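Local coordinates for protein probable hydrolase (Pseudomonas aeruginosa, PDB 3OM8) that is probably an alpha/beta-hydrolase-fold enzyme that may hydrolyse 3-oxoadipate enol-lactone, at residues P115-N125 with E208-D219. Numbering follows the deposited sequence.
Sequences PQRIERLVLAN and ERPTLVIAGAYD
Arg209 folds over the backbone carbonyls of Ile118 and Glu119, where the chain turns a corner at Glu119 and Arg120; its chain bends at chi2 (-39°) and again at chi3, which brings NE to 2.9 Å from Ile118 O. That bond meets the carbonyl from above its plane; weaker bonds from NE and NH1 go to Glu119 O. Glu119 OE1 and the Glu208 carboxylate lie at the guanidinium edge, Glu119 OE1 3.6 Å from Arg209 NH1 in a salt bridge and Glu208 pairing weakly with NH2, while Pro210 CD lies over one face. Beyond the corner the chains run as parallel strands, 121-124 beside 211-216, 4.7 Å apart at closest approach. Five backbone hydrogen bonds join the two segments, from Leu121 N to Pro210 O (2.9 Å) through to Asn125 N to Ile214 O (2.8 Å). On one face Val122 CG1 sits 4.2 Å from Leu212 CD2, under helix 253-264; on the other, Leu123 CD1 reaches Thr211 CG2 at 3.8 Å. Past the strand ends, Asp219 OD2 hydrogen-bonds to Thr222 and His246, consistent with a Ser101-His246-Asp219 catalytic triad. Neighbouring parallel strands, the second leading to the turn with the probable triad acid, are characteristic of the alpha/beta hydrolase fold.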
ATOM      1  N   PRO B 115     -10.622  -6.292  23.665  1.00 63.81           N
ATOM      2  CA  PRO B 115      -9.962  -5.055  23.231  1.00 64.67           C
ATOM      3  C   PRO B 115      -9.230  -4.378  24.384  1.00 63.26           C
ATOM      4  O   PRO B 115      -8.151  -3.830  24.186  1.00 55.32           O
ATOM      5  CB  PRO B 115     -11.126  -4.174  22.756  1.00 64.46           C
ATOM      6  CG  PRO B 115     -12.352  -4.771  23.359  1.00 65.46           C
ATOM      7  CD  PRO B 115     -12.082  -6.239  23.476  1.00 65.73           C
ATOM      8  N   GLN B 116      -9.815  -4.441  25.576  1.00 59.70           N
ATOM      9  CA  GLN B 116      -9.244  -3.809  26.758  1.00 62.77           C
ATOM     10  C   GLN B 116      -7.860  -4.360  27.140  1.00 63.48           C
ATOM     11  O   GLN B 116      -7.161  -3.770  27.967  1.00 66.64           O
ATOM     12  CB  GLN B 116     -10.210  -3.945  27.941  1.00 67.00           C
ATOM     13  CG  GLN B 116     -10.256  -5.340  28.572  1.00 70.39           C
ATOM     14  CD  GLN B 116     -11.129  -6.337  27.807  1.00 71.44           C
ATOM     15  OE1 GLN B 116     -11.728  -6.011  26.778  1.00 68.31           O
ATOM     16  NE2 GLN B 116     -11.209  -7.563  28.323  1.00 71.06           N
ATOM     17  N   ARG B 117      -7.476  -5.490  26.547  1.00 52.16           N
ATOM     18  CA  ARG B 117      -6.170  -6.101  26.808  1.00 50.81           C
ATOM     19  C   ARG B 117      -5.135  -5.701  25.750  1.00 60.28           C
ATOM     20  O   ARG B 117      -3.945  -6.001  25.898  1.00 61.96           O
ATOM     21  CB  ARG B 117      -6.278  -7.633  26.840  1.00 54.18           C
ATOM     22  CG  ARG B 117      -7.360  -8.220  27.763  1.00 55.47           C
ATOM     23  CD  ARG B 117      -7.148  -7.860  29.226  1.00 54.51           C
ATOM     24  NE  ARG B 117      -5.870  -8.330  29.755  1.00 54.80           N
ATOM     25  CZ  ARG B 117      -5.706  -9.477  30.404  1.00 62.18           C
ATOM     26  NH1 ARG B 117      -6.740 -10.287  30.593  1.00 63.99           N
ATOM     27  NH2 ARG B 117      -4.505  -9.821  30.852  1.00 61.67           N
ATOM     28  N   ILE B 118      -5.592  -5.033  24.686  1.00 52.18           N
ATOM     29  CA  ILE B 118      -4.730  -4.677  23.558  1.00 53.30           C
ATOM     30  C   ILE B 118      -4.490  -3.161  23.432  1.00 58.88           C
ATOM     31  O   ILE B 118      -5.434  -2.363  23.432  1.00 58.31           O
ATOM     32  CB  ILE B 118      -5.313  -5.170  22.211  1.00 52.08           C
ATOM     33  CG1 ILE B 118      -5.550  -6.678  22.219  1.00 56.07           C
ATOM     34  CG2 ILE B 118      -4.392  -4.777  21.066  1.00 51.44           C
ATOM     35  CD1 ILE B 118      -4.295  -7.520  22.416  1.00 56.94           C
ATOM     36  N   GLU B 119      -3.222  -2.774  23.320  1.00 60.58           N
ATOM     37  CA  GLU B 119      -2.865  -1.378  23.061  1.00 60.85           C
ATOM     38  C   GLU B 119      -2.919  -1.140  21.562  1.00 53.84           C
ATOM     39  O   GLU B 119      -3.984  -0.871  21.007  1.00 56.76           O
ATOM     40  CB  GLU B 119      -1.463  -1.065  23.590  1.00 70.53           C
ATOM     41  CG  GLU B 119      -1.413  -0.029  24.710  1.00 82.20           C
ATOM     42  CD  GLU B 119      -1.652   1.375  24.209  1.00 96.60           C
ATOM     43  OE1 GLU B 119      -2.704   1.614  23.582  1.00101.88           O
ATOM     44  OE2 GLU B 119      -0.786   2.246  24.440  1.00106.13           O
ATOM     45  N   ARG B 120      -1.772  -1.261  20.901  1.00 43.35           N
ATOM     46  CA  ARG B 120      -1.733  -1.145  19.448  1.00 42.90           C
ATOM     47  C   ARG B 120      -1.607  -2.506  18.763  1.00 51.49           C
ATOM     48  O   ARG B 120      -0.997  -3.438  19.299  1.00 51.07           O
ATOM     49  CB  ARG B 120      -0.626  -0.189  19.014  1.00 46.50           C
ATOM     50  CG  ARG B 120      -0.869   1.230  19.527  1.00 48.02           C
ATOM     51  CD  ARG B 120       0.139   2.249  19.010  1.00 46.24           C
ATOM     52  NE  ARG B 120       0.043   3.487  19.782  1.00 49.10           N
ATOM     53  CZ  ARG B 120       0.816   4.557  19.604  1.00 51.38           C
ATOM     54  NH1 ARG B 120       0.640   5.619  20.372  1.00 53.66           N
ATOM     55  NH2 ARG B 120       1.758   4.570  18.667  1.00 40.73           N
ATOM     56  N   LEU B 121      -2.196  -2.617  17.579  1.00 50.00           N
ATOM     57  CA  LEU B 121      -2.296  -3.902  16.903  1.00 48.61           C
ATOM     58  C   LEU B 121      -1.597  -3.886  15.546  1.00 48.24           C
ATOM     59  O   LEU B 121      -1.870  -3.030  14.700  1.00 49.44           O
ATOM     60  CB  LEU B 121      -3.770  -4.283  16.743  1.00 41.84           C
ATOM     61  CG  LEU B 121      -4.169  -5.586  16.063  1.00 52.97           C
ATOM     62  CD1 LEU B 121      -3.786  -6.822  16.925  1.00 42.33           C
ATOM     63  CD2 LEU B 121      -5.674  -5.550  15.786  1.00 49.03           C
ATOM     64  N   VAL B 122      -0.675  -4.825  15.357  1.00 41.97           N
ATOM     65  CA  VAL B 122      -0.046  -5.040  14.058  1.00 43.43           C
ATOM     66  C   VAL B 122      -0.453  -6.410  13.501  1.00 50.99           C
ATOM     67  O   VAL B 122      -0.423  -7.419  14.212  1.00 49.41           O
ATOM     68  CB  VAL B 122       1.482  -4.940  14.133  1.00 43.47           C
ATOM     69  CG1 VAL B 122       2.088  -4.980  12.729  1.00 40.89           C
ATOM     70  CG2 VAL B 122       1.895  -3.645  14.849  1.00 47.38           C
ATOM     71  N   LEU B 123      -0.850  -6.421  12.233  1.00 47.48           N
ATOM     72  CA  LEU B 123      -1.321  -7.618  11.561  1.00 45.83           C
ATOM     73  C   LEU B 123      -0.476  -7.827  10.319  1.00 50.03           C
ATOM     74  O   LEU B 123      -0.621  -7.095   9.342  1.00 54.01           O
ATOM     75  CB  LEU B 123      -2.779  -7.425  11.157  1.00 47.23           C
ATOM     76  CG  LEU B 123      -3.707  -7.023  12.300  1.00 45.85           C
ATOM     77  CD1 LEU B 123      -5.116  -6.750  11.792  1.00 41.46           C
ATOM     78  CD2 LEU B 123      -3.719  -8.109  13.369  1.00 40.84           C
ATOM     79  N   ALA B 124       0.415  -8.812  10.353  1.00 46.65           N
ATOM     80  CA  ALA B 124       1.331  -9.042   9.240  1.00 46.79           C
ATOM     81  C   ALA B 124       0.918 -10.256   8.416  1.00 50.34           C
ATOM     82  O   ALA B 124       0.599 -11.307   8.969  1.00 53.56           O
ATOM     83  CB  ALA B 124       2.753  -9.217   9.752  1.00 47.04           C
ATOM     84  N   ASN B 125       0.935 -10.107   7.095  1.00 46.87           N
ATOM     85  CA  ASN B 125       0.659 -11.209   6.192  1.00 45.29           C
ATOM     86  C   ASN B 125      -0.466 -12.083   6.740  1.00 48.68           C
ATOM     87  O   ASN B 125      -0.260 -13.256   7.077  1.00 42.59           O
ATOM     88  CB  ASN B 125       1.922 -12.050   6.007  1.00 51.76           C
ATOM     89  CG  ASN B 125       3.076 -11.257   5.405  1.00 53.95           C
ATOM     90  OD1 ASN B 125       3.255 -11.238   4.189  1.00 55.99           O
ATOM     91  ND2 ASN B 125       3.876 -10.624   6.261  1.00 41.66           N
ATOM     92  N   GLU B 208     -11.637  -0.973  17.436  1.00 61.69           N
ATOM     93  CA  GLU B 208     -11.281   0.401  17.774  1.00 61.12           C
ATOM     94  C   GLU B 208      -9.863   0.539  18.329  1.00 63.26           C
ATOM     95  O   GLU B 208      -9.532   1.551  18.942  1.00 69.70           O
ATOM     96  CB  GLU B 208     -12.304   1.018  18.739  1.00 64.33           C
ATOM     97  CG  GLU B 208     -12.738   0.124  19.900  1.00 72.53           C
ATOM     98  CD  GLU B 208     -11.714   0.058  21.027  1.00 81.38           C
ATOM     99  OE1 GLU B 208     -11.751   0.923  21.927  1.00 83.85           O
ATOM    100  OE2 GLU B 208     -10.880  -0.870  21.022  1.00 84.74           O
ATOM    101  N   ARG B 209      -9.030  -0.478  18.114  1.00 56.88           N
ATOM    102  CA  ARG B 209      -7.608  -0.367  18.422  1.00 56.09           C
ATOM    103  C   ARG B 209      -6.875   0.202  17.202  1.00 55.65           C
ATOM    104  O   ARG B 209      -7.239  -0.091  16.058  1.00 51.12           O
ATOM    105  CB  ARG B 209      -6.998  -1.729  18.802  1.00 53.81           C
ATOM    106  CG  ARG B 209      -7.705  -2.490  19.937  1.00 57.02           C
ATOM    107  CD  ARG B 209      -8.185  -1.558  21.045  1.00 62.58           C
ATOM    108  NE  ARG B 209      -7.083  -0.810  21.624  1.00 69.82           N
ATOM    109  CZ  ARG B 209      -7.147   0.459  22.005  1.00 68.33           C
ATOM    110  NH1 ARG B 209      -6.070   1.034  22.515  1.00 71.54           N
ATOM    111  NH2 ARG B 209      -8.272   1.156  21.888  1.00 63.61           N
ATOM    112  N   PRO B 210      -5.839   1.021  17.439  1.00 49.23           N
ATOM    113  CA  PRO B 210      -5.028   1.479  16.310  1.00 46.63           C
ATOM    114  C   PRO B 210      -4.406   0.275  15.638  1.00 48.56           C
ATOM    115  O   PRO B 210      -3.777  -0.529  16.311  1.00 53.26           O
ATOM    116  CB  PRO B 210      -3.937   2.323  16.976  1.00 43.61           C
ATOM    117  CG  PRO B 210      -4.542   2.758  18.276  1.00 48.93           C
ATOM    118  CD  PRO B 210      -5.383   1.590  18.717  1.00 48.44           C
ATOM    119  N   THR B 211      -4.573   0.163  14.329  1.00 47.30           N
ATOM    120  CA  THR B 211      -4.131  -1.010  13.608  1.00 50.41           C
ATOM    121  C   THR B 211      -3.201  -0.696  12.443  1.00 49.75           C
ATOM    122  O   THR B 211      -3.525   0.120  11.592  1.00 51.10           O
ATOM    123  CB  THR B 211      -5.342  -1.773  13.051  1.00 52.42           C
ATOM    124  OG1 THR B 211      -6.244  -2.080  14.121  1.00 53.12           O
ATOM    125  CG2 THR B 211      -4.892  -3.047  12.371  1.00 50.11           C
ATOM    126  N   LEU B 212      -2.055  -1.366  12.404  1.00 51.60           N
ATOM    127  CA  LEU B 212      -1.196  -1.367  11.225  1.00 45.64           C
ATOM    128  C   LEU B 212      -1.291  -2.727  10.533  1.00 55.09           C
ATOM    129  O   LEU B 212      -1.165  -3.764  11.181  1.00 52.70           O
ATOM    130  CB  LEU B 212       0.257  -1.105  11.612  1.00 40.17           C
ATOM    131  CG  LEU B 212       1.286  -1.345  10.507  1.00 48.68           C
ATOM    132  CD1 LEU B 212       1.084  -0.340   9.366  1.00 50.55           C
ATOM    133  CD2 LEU B 212       2.712  -1.237  11.048  1.00 45.94           C
ATOM    134  N   VAL B 213      -1.511  -2.718   9.222  1.00 55.46           N
ATOM    135  CA  VAL B 213      -1.537  -3.942   8.432  1.00 45.00           C
ATOM    136  C   VAL B 213      -0.349  -3.991   7.474  1.00 46.88           C
ATOM    137  O   VAL B 213      -0.166  -3.087   6.658  1.00 51.48           O
ATOM    138  CB  VAL B 213      -2.813  -4.041   7.590  1.00 40.99           C
ATOM    139  CG1 VAL B 213      -2.806  -5.332   6.782  1.00 40.93           C
ATOM    140  CG2 VAL B 213      -4.038  -3.962   8.463  1.00 39.32           C
ATOM    141  N   ILE B 214       0.451  -5.048   7.583  1.00 46.06           N
ATOM    142  CA  ILE B 214       1.554  -5.301   6.661  1.00 45.51           C
ATOM    143  C   ILE B 214       1.157  -6.422   5.708  1.00 50.49           C
ATOM    144  O   ILE B 214       0.666  -7.468   6.147  1.00 53.81           O
ATOM    145  CB  ILE B 214       2.832  -5.683   7.426  1.00 45.12           C
ATOM    146  CG1 ILE B 214       3.190  -4.577   8.425  1.00 44.99           C
ATOM    147  CG2 ILE B 214       3.983  -5.946   6.459  1.00 41.84           C
ATOM    148  CD1 ILE B 214       4.389  -4.872   9.274  1.00 45.02           C
ATOM    149  N   ALA B 215       1.339  -6.203   4.409  1.00 45.84           N
ATOM    150  CA  ALA B 215       0.968  -7.202   3.405  1.00 50.39           C
ATOM    151  C   ALA B 215       2.098  -7.450   2.417  1.00 51.84           C
ATOM    152  O   ALA B 215       2.950  -6.588   2.217  1.00 53.17           O
ATOM    153  CB  ALA B 215      -0.298  -6.792   2.669  1.00 46.66           C
ATOM    154  N   GLY B 216       2.111  -8.635   1.817  1.00 43.19           N
ATOM    155  CA  GLY B 216       3.125  -8.994   0.845  1.00 41.75           C
ATOM    156  C   GLY B 216       2.495  -8.990  -0.528  1.00 47.72           C
ATOM    157  O   GLY B 216       1.463  -9.613  -0.740  1.00 55.49           O
ATOM    158  N   ALA B 217       3.099  -8.267  -1.462  1.00 45.81           N
ATOM    159  CA  ALA B 217       2.523  -8.134  -2.792  1.00 45.25           C
ATOM    160  C   ALA B 217       2.393  -9.474  -3.509  1.00 46.78           C
ATOM    161  O   ALA B 217       1.515  -9.647  -4.350  1.00 49.26           O
ATOM    162  CB  ALA B 217       3.354  -7.174  -3.637  1.00 40.56           C
ATOM    163  N   TYR B 218       3.290 -10.404  -3.198  1.00 45.57           N
ATOM    164  CA  TYR B 218       3.332 -11.689  -3.896  1.00 53.29           C
ATOM    165  C   TYR B 218       2.847 -12.883  -3.039  1.00 56.25           C
ATOM    166  O   TYR B 218       3.154 -14.049  -3.316  1.00 55.18           O
ATOM    167  CB  TYR B 218       4.742 -11.939  -4.415  1.00 50.88           C
ATOM    168  CG  TYR B 218       5.300 -10.793  -5.238  1.00 49.29           C
ATOM    169  CD1 TYR B 218       4.821 -10.534  -6.519  1.00 51.03           C
ATOM    170  CD2 TYR B 218       6.317  -9.995  -4.749  1.00 50.90           C
ATOM    171  CE1 TYR B 218       5.324  -9.508  -7.281  1.00 54.74           C
ATOM    172  CE2 TYR B 218       6.839  -8.944  -5.509  1.00 49.21           C
ATOM    173  CZ  TYR B 218       6.332  -8.707  -6.773  1.00 54.39           C
ATOM    174  OH  TYR B 218       6.835  -7.685  -7.543  1.00 52.45           O
ATOM    175  N   ASP B 219       2.070 -12.572  -2.012  1.00 54.29           N
ATOM    176  CA  ASP B 219       1.625 -13.553  -1.035  1.00 52.36           C
ATOM    177  C   ASP B 219       0.465 -14.354  -1.620  1.00 55.40           C
ATOM    178  O   ASP B 219      -0.549 -13.772  -2.025  1.00 53.88           O
ATOM    179  CB  ASP B 219       1.172 -12.812   0.226  1.00 52.40           C
ATOM    180  CG  ASP B 219       1.165 -13.688   1.459  1.00 53.14           C
ATOM    181  OD1 ASP B 219       1.101 -14.918   1.311  1.00 58.39           O
ATOM    182  OD2 ASP B 219       1.209 -13.139   2.579  1.00 51.84           O
TER